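Local coordinates for importin-95 (Chaetomium thermophilum, PDB 4XRI), which probably carries protein cargo into the nucleus as a transport receptor of the importin-beta family, and probably binds a small GTPase, at residues Q157-T161 against F204-T208; G164-Q170 against D212-F216; L560-L564 against V611-I615. The protein carries 2 engineered substitutions. The contacts are given in a common frame with arbitrary orientation. Numbering follows the deposited sequence.

Contact 1. Residues Q157-T161 against F204-T208; sequences QASLT and FAAIT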
loop_
_atom_site.group_PDB
_atom_site.type_symbol
_atom_site.label_atom_id
_atom_site.label_comp_id
_atom_site.label_asym_id
_atom_site.label_seq_id
_atom_site.Cartn_x
_atom_site.Cartn_y
_atom_site.Cartn_z
ATOM N N GLN A 157 7.402 34.783 -14.003
ATOM C CA GLN A 157 6.574 33.698 -13.485
ATOM C C GLN A 157 6.825 32.382 -14.207
ATOM O O GLN A 157 7.144 31.366 -13.583
ATOM C CB GLN A 157 5.090 34.048 -13.608
ATOM C CG GLN A 157 4.591 35.180 -12.739
ATOM C CD GLN A 157 3.116 35.458 -12.971
ATOM O OE1 GLN A 157 2.754 36.414 -13.654
ATOM N NE2 GLN A 157 2.258 34.611 -12.415
ATOM N N ALA A 158 6.677 32.417 -15.528
ATOM C CA ALA A 158 6.739 31.222 -16.361
ATOM C C ALA A 158 8.141 30.628 -16.417
ATOM O O ALA A 158 8.303 29.410 -16.486
ATOM C CB ALA A 158 6.245 31.541 -17.768
ATOM N N SER A 159 9.152 31.489 -16.391
ATOM C CA SER A 159 10.535 31.030 -16.442
ATOM C C SER A 159 10.940 30.401 -15.117
ATOM O O SER A 159 11.679 29.418 -15.088
ATOM C CB SER A 159 11.477 32.179 -16.794
ATOM O OG SER A 159 11.134 32.727 -18.053
ATOM N N LEU A 160 10.453 30.977 -14.023
ATOM C CA LEU A 160 10.638 30.382 -12.706
ATOM C C LEU A 160 9.985 29.009 -12.667
ATOM O O LEU A 160 10.549 28.050 -12.145
ATOM C CB LEU A 160 10.054 31.284 -11.617
ATOM C CG LEU A 160 10.880 32.520 -11.266
ATOM C CD1 LEU A 160 10.058 33.491 -10.437
ATOM C CD2 LEU A 160 12.141 32.106 -10.521
ATOM N N THR A 161 8.790 28.932 -13.243
ATOM C CA THR A 161 8.033 27.691 -13.314
ATOM C C THR A 161 8.767 26.637 -14.144
ATOM O O THR A 161 8.793 25.456 -13.789
ATOM C CB THR A 161 6.635 27.941 -13.913
ATOM O OG1 THR A 161 5.901 28.831 -13.062
ATOM C CG2 THR A 161 5.866 26.645 -14.045
ATOM N N PHE A 204 5.128 34.149 -5.667
ATOM C CA PHE A 204 4.483 32.843 -5.560
ATOM C C PHE A 204 5.126 31.830 -6.498
ATOM O O PHE A 204 5.356 30.680 -6.125
ATOM C CB PHE A 204 2.988 32.932 -5.863
ATOM C CG PHE A 204 2.305 31.595 -5.876
ATOM C CD1 PHE A 204 2.180 30.864 -4.709
ATOM C CD2 PHE A 204 1.804 31.062 -7.053
ATOM C CE1 PHE A 204 1.563 29.632 -4.707
ATOM C CE2 PHE A 204 1.184 29.824 -7.059
ATOM C CZ PHE A 204 1.063 29.110 -5.882
ATOM N N ALA A 205 5.412 32.269 -7.720
ATOM C CA ALA A 205 6.054 31.417 -8.711
ATOM C C ALA A 205 7.448 31.016 -8.240
ATOM O O ALA A 205 7.883 29.882 -8.439
ATOM C CB ALA A 205 6.130 32.126 -10.052
ATOM N N ALA A 206 8.138 31.957 -7.603
ATOM C CA ALA A 206 9.504 31.736 -7.147
ATOM C C ALA A 206 9.569 30.774 -5.966
ATOM O O ALA A 206 10.420 29.886 -5.931
ATOM C CB ALA A 206 10.149 33.059 -6.779
ATOM N N ILE A 207 8.676 30.954 -4.997
ATOM C CA ILE A 207 8.679 30.101 -3.814
ATOM C C ILE A 207 8.242 28.685 -4.188
ATOM O O ILE A 207 8.713 27.705 -3.612
ATOM C CB ILE A 207 7.770 30.670 -2.689
ATOM C CG1 ILE A 207 8.052 29.967 -1.360
ATOM C CG2 ILE A 207 6.295 30.590 -3.056
ATOM C CD1 ILE A 207 9.396 30.297 -0.766
ATOM N N THR A 208 7.361 28.584 -5.180
ATOM C CA THR A 208 6.911 27.294 -5.684
ATOM C C THR A 208 8.058 26.586 -6.390
ATOM O O THR A 208 8.263 25.383 -6.223
ATOM C CB THR A 208 5.728 27.445 -6.659
ATOM O OG1 THR A 208 4.677 28.180 -6.024
ATOM C CG2 THR A 208 5.207 26.078 -7.087
HETATM O O HOH W 1 6.771 27.970 -10.069
#

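Contact 2. Residues G164-Q170 against D212-F216; sequences GFICETQ and DSLEF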
loop_
_atom_site.group_PDB
_atom_site.type_symbol
_atom_site.label_atom_id
_atom_site.label_comp_id
_atom_site.label_asym_id
_atom_site.label_seq_id
_atom_site.Cartn_x
_atom_site.Cartn_y
_atom_site.Cartn_z
ATOM N N GLY A 164 11.757 25.329 -12.215
ATOM C CA GLY A 164 11.294 24.385 -11.215
ATOM C C GLY A 164 10.989 23.021 -11.805
ATOM O O GLY A 164 11.345 21.993 -11.230
ATOM N N PHE A 165 10.327 23.019 -12.959
ATOM C CA PHE A 165 9.993 21.786 -13.673
ATOM C C PHE A 165 11.243 20.997 -14.031
ATOM O O PHE A 165 11.287 19.775 -13.887
ATOM C CB PHE A 165 9.200 22.094 -14.948
ATOM C CG PHE A 165 7.786 22.534 -14.699
ATOM C CD1 PHE A 165 7.237 22.473 -13.430
ATOM C CD2 PHE A 165 7.000 22.994 -15.743
ATOM C CE1 PHE A 165 5.936 22.871 -13.204
ATOM C CE2 PHE A 165 5.696 23.390 -15.524
ATOM C CZ PHE A 165 5.162 23.328 -14.252
ATOM N N ILE A 166 12.257 21.713 -14.503
ATOM C CA ILE A 166 13.514 21.106 -14.914
ATOM C C ILE A 166 14.298 20.574 -13.714
ATOM O O ILE A 166 14.824 19.460 -13.750
ATOM C CB ILE A 166 14.376 22.117 -15.696
ATOM C CG1 ILE A 166 13.734 22.412 -17.053
ATOM C CG2 ILE A 166 15.789 21.593 -15.883
ATOM C CD1 ILE A 166 14.383 23.552 -17.808
ATOM N N CYS A 167 14.353 21.361 -12.644
ATOM C CA CYS A 167 15.128 20.990 -11.463
ATOM C C CYS A 167 14.487 19.865 -10.651
ATOM O O CYS A 167 15.182 19.135 -9.947
ATOM C CB CYS A 167 15.344 22.211 -10.566
ATOM S SG CYS A 167 16.603 23.358 -11.170
ATOM N N GLU A 168 13.168 19.719 -10.743
ATOM C CA GLU A 168 12.478 18.696 -9.962
ATOM C C GLU A 168 12.592 17.327 -10.618
ATOM O O GLU A 168 12.398 16.300 -9.965
ATOM C CB GLU A 168 11.001 19.054 -9.766
ATOM C CG GLU A 168 10.119 18.793 -10.970
ATOM C CD GLU A 168 8.640 18.987 -10.667
ATOM O OE1 GLU A 168 7.852 19.145 -11.625
ATOM O OE2 GLU A 168 8.266 18.975 -9.476
ATOM N N THR A 169 12.904 17.321 -11.911
ATOM C CA THR A 169 13.011 16.080 -12.669
ATOM C C THR A 169 14.077 15.171 -12.077
ATOM O O THR A 169 15.269 15.460 -12.146
ATOM C CB THR A 169 13.338 16.341 -14.149
ATOM O OG1 THR A 169 12.301 17.138 -14.735
ATOM C CG2 THR A 169 13.451 15.026 -14.907
ATOM N N GLN A 170 13.624 14.066 -11.499
ATOM C CA GLN A 170 14.502 13.125 -10.820
ATOM C C GLN A 170 15.244 12.246 -11.821
ATOM O O GLN A 170 14.957 11.059 -11.960
ATOM C CB GLN A 170 13.689 12.274 -9.844
ATOM C CG GLN A 170 12.481 13.014 -9.287
ATOM C CD GLN A 170 11.686 12.189 -8.299
ATOM O OE1 GLN A 170 10.794 11.431 -8.680
ATOM N NE2 GLN A 170 12.001 12.339 -7.018
ATOM N N ASP A 212 10.017 23.033 -5.655
ATOM C CA ASP A 212 10.244 22.015 -6.677
ATOM C C ASP A 212 11.731 21.720 -6.871
ATOM O O ASP A 212 12.100 20.640 -7.324
ATOM C CB ASP A 212 9.626 22.449 -8.012
ATOM C CG ASP A 212 8.108 22.438 -7.987
ATOM O OD1 ASP A 212 7.529 21.737 -7.130
ATOM O OD2 ASP A 212 7.493 23.124 -8.831
ATOM N N SER A 213 12.580 22.678 -6.521
ATOM C CA SER A 213 14.006 22.564 -6.813
ATOM C C SER A 213 14.830 22.150 -5.597
ATOM O O SER A 213 16.059 22.157 -5.650
ATOM C CB SER A 213 14.538 23.889 -7.361
ATOM O OG SER A 213 13.766 24.337 -8.460
ATOM N N LEU A 214 14.151 21.779 -4.517
ATOM C CA LEU A 214 14.804 21.533 -3.232
ATOM C C LEU A 214 15.912 20.488 -3.289
ATOM O O LEU A 214 17.016 20.725 -2.797
ATOM C CB LEU A 214 13.766 21.115 -2.193
ATOM C CG LEU A 214 13.073 22.287 -1.503
ATOM C CD1 LEU A 214 12.031 21.797 -0.515
ATOM C CD2 LEU A 214 14.106 23.163 -0.808
ATOM N N GLU A 215 15.613 19.338 -3.884
ATOM C CA GLU A 215 16.595 18.269 -4.010
ATOM C C GLU A 215 17.841 18.749 -4.751
ATOM O O GLU A 215 18.961 18.388 -4.393
ATOM C CB GLU A 215 15.988 17.059 -4.724
ATOM C CG GLU A 215 14.840 16.407 -3.972
ATOM C CD GLU A 215 14.489 15.031 -4.508
ATOM O OE1 GLU A 215 15.001 14.661 -5.586
ATOM O OE2 GLU A 215 13.706 14.318 -3.845
ATOM N N PHE A 216 17.644 19.585 -5.766
ATOM C CA PHE A 216 18.758 20.072 -6.567
ATOM C C PHE A 216 19.481 21.265 -5.939
ATOM O O PHE A 216 20.644 21.152 -5.556
ATOM C CB PHE A 216 18.285 20.452 -7.974
ATOM C CG PHE A 216 19.338 21.147 -8.798
ATOM C CD1 PHE A 216 20.382 20.433 -9.365
ATOM C CD2 PHE A 216 19.285 22.516 -9.003
ATOM C CE1 PHE A 216 21.351 21.074 -10.117
ATOM C CE2 PHE A 216 20.250 23.161 -9.750
ATOM C CZ PHE A 216 21.285 22.440 -10.309
HETATM O O HOH W 2 15.063 19.167 -7.109
#

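Contact 3. Residues L560-L564 against V611-I615; sequences LEETL and VLLQI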
loop_
_atom_site.group_PDB
_atom_site.type_symbol
_atom_site.label_atom_id
_atom_site.label_comp_id
_atom_site.label_asym_id
_atom_site.label_seq_id
_atom_site.Cartn_x
_atom_site.Cartn_y
_atom_site.Cartn_z
ATOM N N LEU A 560 -26.726 -18.705 0.244
ATOM C CA LEU A 560 -25.875 -18.892 -0.926
ATOM C C LEU A 560 -26.646 -19.531 -2.075
ATOM O O LEU A 560 -26.550 -19.093 -3.223
ATOM C CB LEU A 560 -24.655 -19.748 -0.569
ATOM C CG LEU A 560 -23.375 -18.997 -0.197
ATOM C CD1 LEU A 560 -22.304 -19.972 0.275
ATOM C CD2 LEU A 560 -22.888 -18.198 -1.394
ATOM N N GLU A 561 -27.404 -20.572 -1.753
ATOM C CA GLU A 561 -28.250 -21.251 -2.730
ATOM C C GLU A 561 -29.280 -20.306 -3.341
ATOM O O GLU A 561 -29.605 -20.406 -4.526
ATOM C CB GLU A 561 -28.955 -22.447 -2.084
ATOM C CG GLU A 561 -28.023 -23.591 -1.728
ATOM C CD GLU A 561 -28.657 -24.597 -0.784
ATOM O OE1 GLU A 561 -29.758 -24.314 -0.265
ATOM O OE2 GLU A 561 -28.054 -25.667 -0.558
ATOM N N GLU A 562 -29.778 -19.379 -2.530
ATOM C CA GLU A 562 -30.808 -18.447 -2.975
ATOM C C GLU A 562 -30.272 -17.370 -3.924
ATOM O O GLU A 562 -31.047 -16.708 -4.614
ATOM C CB GLU A 562 -31.482 -17.795 -1.765
ATOM C CG GLU A 562 -32.484 -18.707 -1.072
ATOM C CD GLU A 562 -32.926 -18.193 0.287
ATOM O OE1 GLU A 562 -32.411 -17.145 0.725
ATOM O OE2 GLU A 562 -33.787 -18.843 0.918
ATOM N N THR A 563 -28.953 -17.203 -3.969
ATOM C CA THR A 563 -28.346 -16.227 -4.875
ATOM C C THR A 563 -28.306 -16.731 -6.312
ATOM O O THR A 563 -28.106 -15.951 -7.247
ATOM C CB THR A 563 -26.905 -15.861 -4.458
ATOM O OG1 THR A 563 -26.047 -16.995 -4.622
ATOM C CG2 THR A 563 -26.857 -15.387 -3.011
ATOM N N LEU A 564 -28.487 -18.036 -6.486
ATOM C CA LEU A 564 -28.432 -18.634 -7.816
ATOM C C LEU A 564 -29.605 -18.189 -8.700
ATOM O O LEU A 564 -29.387 -17.769 -9.838
ATOM C CB LEU A 564 -28.381 -20.165 -7.724
ATOM C CG LEU A 564 -27.060 -20.771 -7.249
ATOM C CD1 LEU A 564 -27.125 -22.291 -7.294
ATOM C CD2 LEU A 564 -25.906 -20.262 -8.097
ATOM N N VAL A 611 -23.304 -26.082 -4.255
ATOM C CA VAL A 611 -23.653 -24.682 -4.476
ATOM C C VAL A 611 -22.436 -23.878 -4.928
ATOM O O VAL A 611 -22.557 -22.972 -5.751
ATOM C CB VAL A 611 -24.274 -24.032 -3.208
ATOM C CG1 VAL A 611 -23.283 -23.990 -2.058
ATOM C CG2 VAL A 611 -24.787 -22.634 -3.519
ATOM N N LEU A 612 -21.260 -24.229 -4.417
ATOM C CA LEU A 612 -20.044 -23.493 -4.747
ATOM C C LEU A 612 -19.645 -23.703 -6.202
ATOM O O LEU A 612 -19.201 -22.769 -6.869
ATOM C CB LEU A 612 -18.890 -23.897 -3.826
ATOM C CG LEU A 612 -18.937 -23.349 -2.397
ATOM C CD1 LEU A 612 -17.647 -23.680 -1.658
ATOM C CD2 LEU A 612 -19.193 -21.845 -2.399
ATOM N N LEU A 613 -19.800 -24.928 -6.692
ATOM C CA LEU A 613 -19.477 -25.225 -8.082
ATOM C C LEU A 613 -20.516 -24.624 -9.024
ATOM O O LEU A 613 -20.186 -24.181 -10.123
ATOM C CB LEU A 613 -19.368 -26.735 -8.306
ATOM C CG LEU A 613 -18.142 -27.403 -7.681
ATOM C CD1 LEU A 613 -18.026 -28.854 -8.131
ATOM C CD2 LEU A 613 -16.880 -26.632 -8.018
ATOM N N GLN A 614 -21.771 -24.615 -8.584
ATOM C CA GLN A 614 -22.847 -24.000 -9.354
ATOM C C GLN A 614 -22.629 -22.498 -9.502
ATOM O O GLN A 614 -22.955 -21.913 -10.535
ATOM C CB GLN A 614 -24.203 -24.272 -8.697
ATOM C CG GLN A 614 -24.790 -25.631 -9.036
ATOM C CD GLN A 614 -26.093 -25.905 -8.314
ATOM O OE1 GLN A 614 -26.308 -25.441 -7.196
ATOM N NE2 GLN A 614 -26.976 -26.657 -8.958
ATOM N N ILE A 615 -22.078 -21.881 -8.463
ATOM C CA ILE A 615 -21.773 -20.457 -8.498
ATOM C C ILE A 615 -20.616 -20.189 -9.458
ATOM O O ILE A 615 -20.639 -19.214 -10.209
ATOM C CB ILE A 615 -21.435 -19.923 -7.092
ATOM C CG1 ILE A 615 -22.695 -19.895 -6.226
ATOM C CG2 ILE A 615 -20.838 -18.529 -7.169
ATOM C CD1 ILE A 615 -22.445 -19.480 -4.798
#

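Contact 1. Residues Q157-T161 against F204-T208
Two equivalent helices of consecutive HEAT repeats lie side by side here, 153-168 and 200-212, the same-position helix of each repeat, both running the same way. The short segments are nearly parallel (5°), with their axes 8.5 Å apart, a close approach that suits the small Ala205 and Ala206 that Leu160 packs on. Ala205 is the centre of the contact: its CA-to-CB bond points toward the partner helix, and Ala205 CB rests 3.8 Å from Gln157 O, 4.2 Å from Gln157 CB and 4.2 Å from Leu160 CD1. Ala205 O, 4.1 Å from Leu160 CB, accepts a hydrogen bond from water 1 at 2.7 Å; the same water donates to Thr161 OG1 at 3.2 Å, so it bridges the Thr161 hydroxyl to the Ala205 backbone carbonyl, no direct hydrogen bond being made between the two segments. Ala206 CB meets Leu160 CD1 at 3.7 Å, the tightest apolar touch of the pair. Helix 182-193 closes this side of the contact, with Val189 against Leu160 and Ala193 against Ala206. Thr208 has its CA-to-CB bond directed toward the first helix but stays out of contact range. Instead it repeats what Thr161 does one helix away, turning its hydroxyl back on the preceding turn: Thr161 OG1 donates to Gln157 O at 2.9 Å, and Thr208 OG1 to Phe204 O at 2.6 Å.

Contact 2. Residues G164-Q170 against D212-F216
Gly164 lies close against Asp212 and Ser213: Gly164 O is 3.7 Å from Asp212 CB and Gly164 CA 3.7 Å from Ser213 OG, and a CB on Gly164 would come within 3.6 Å of Asp212 CB. One turn on, Cys167 points toward the partner, its CB 3.4 Å from Ser213 OG and its SG 3.5 Å from Phe216 CD2, an oblique sulfur-aromatic contact 4.3 Å from the ring centroid. Ser213 OG is hydrogen-bonded to Ala209 O, so its approaches to Gly164 and Cys167 are van der Waals. Cys167 O takes a 2.8 Å hydrogen bond from water 2, which accepts from Phe216 N at 2.9 Å and donates weakly to Asp212 O at 3.3 Å. The water thus sits at the break where a HEAT-repeat helix, 200-212, ends and the short helix 214-217 begins. Glu168 packs its CB 3.1 Å from Asp212 O, while its OE2 lies 3.7 Å from Asp212 OD1; this like-charge approach is tempered by the salt bridge from Asp212 to Arg255. Past the helix, Gln170 swings NE2 to 4.1 Å from Glu215 OE1, a carboxylate already salt-bridged to Arg175.

Contact 3. Residues L560-L564 against V611-I615
Val611 is the bump that meets the first helix most squarely. The Val611 CG2 methyl presses into a shallow hollow on the 560-564 surface, 3.9 Å from Leu560 C, 3.8 Å from Glu561 N and 3.8 Å from Glu561 CG, with Leu560 CB (4.1 Å) and Leu564 CD1 (4.5 Å) as further walls. One turn later the roles reverse: Leu564 pushes between Gln614 and Ile615, its CD1 3.3 Å from Gln614 OE1 and its CD2 3.7 Å from Ile615 CG1. Ile615 in turn extends CD1 to within 3.7 Å of Leu560 CD2 and 4.4 Å of Thr563 OG1. The segments cross at 33° with axes 9.8 Å apart, a spacing filled by these branched side chains. Helices 546-567 and 605-616 are the first helices of neighbouring HEAT-type repeats; their second helices, 573-597 and 625-640, pack against Leu560 and Leu612. Thr563 OG1 donates to Leu560 O at 2.6 Å and also pairs with Gln583, and Glu561 forms a salt bridge with Arg607. Between 560-564 and 611-615, then, the fit rests on shape and van der Waals contact rather than on directed bonds.

Contacts 1 and 2 are successive parts of one interface: both use helix 153-168, their centres are 12 Å apart, and their segments alternate along the chain, facing first helix 200-212 and then its end and helix 214-217. Contact 3 comes much later in sequence and on the opposite side of the chain's centre, its centre about 62 Å from that of contact 1 and 57 Å from that of contact 2, with nearest atoms still about 52 and 44 Å away. All three join adjacent repeats of a single all-helical solenoid. Many such neighbour-to-neighbour interfaces in series, without direct touch between distant ones, are consistent with the high flexibility of this receptor.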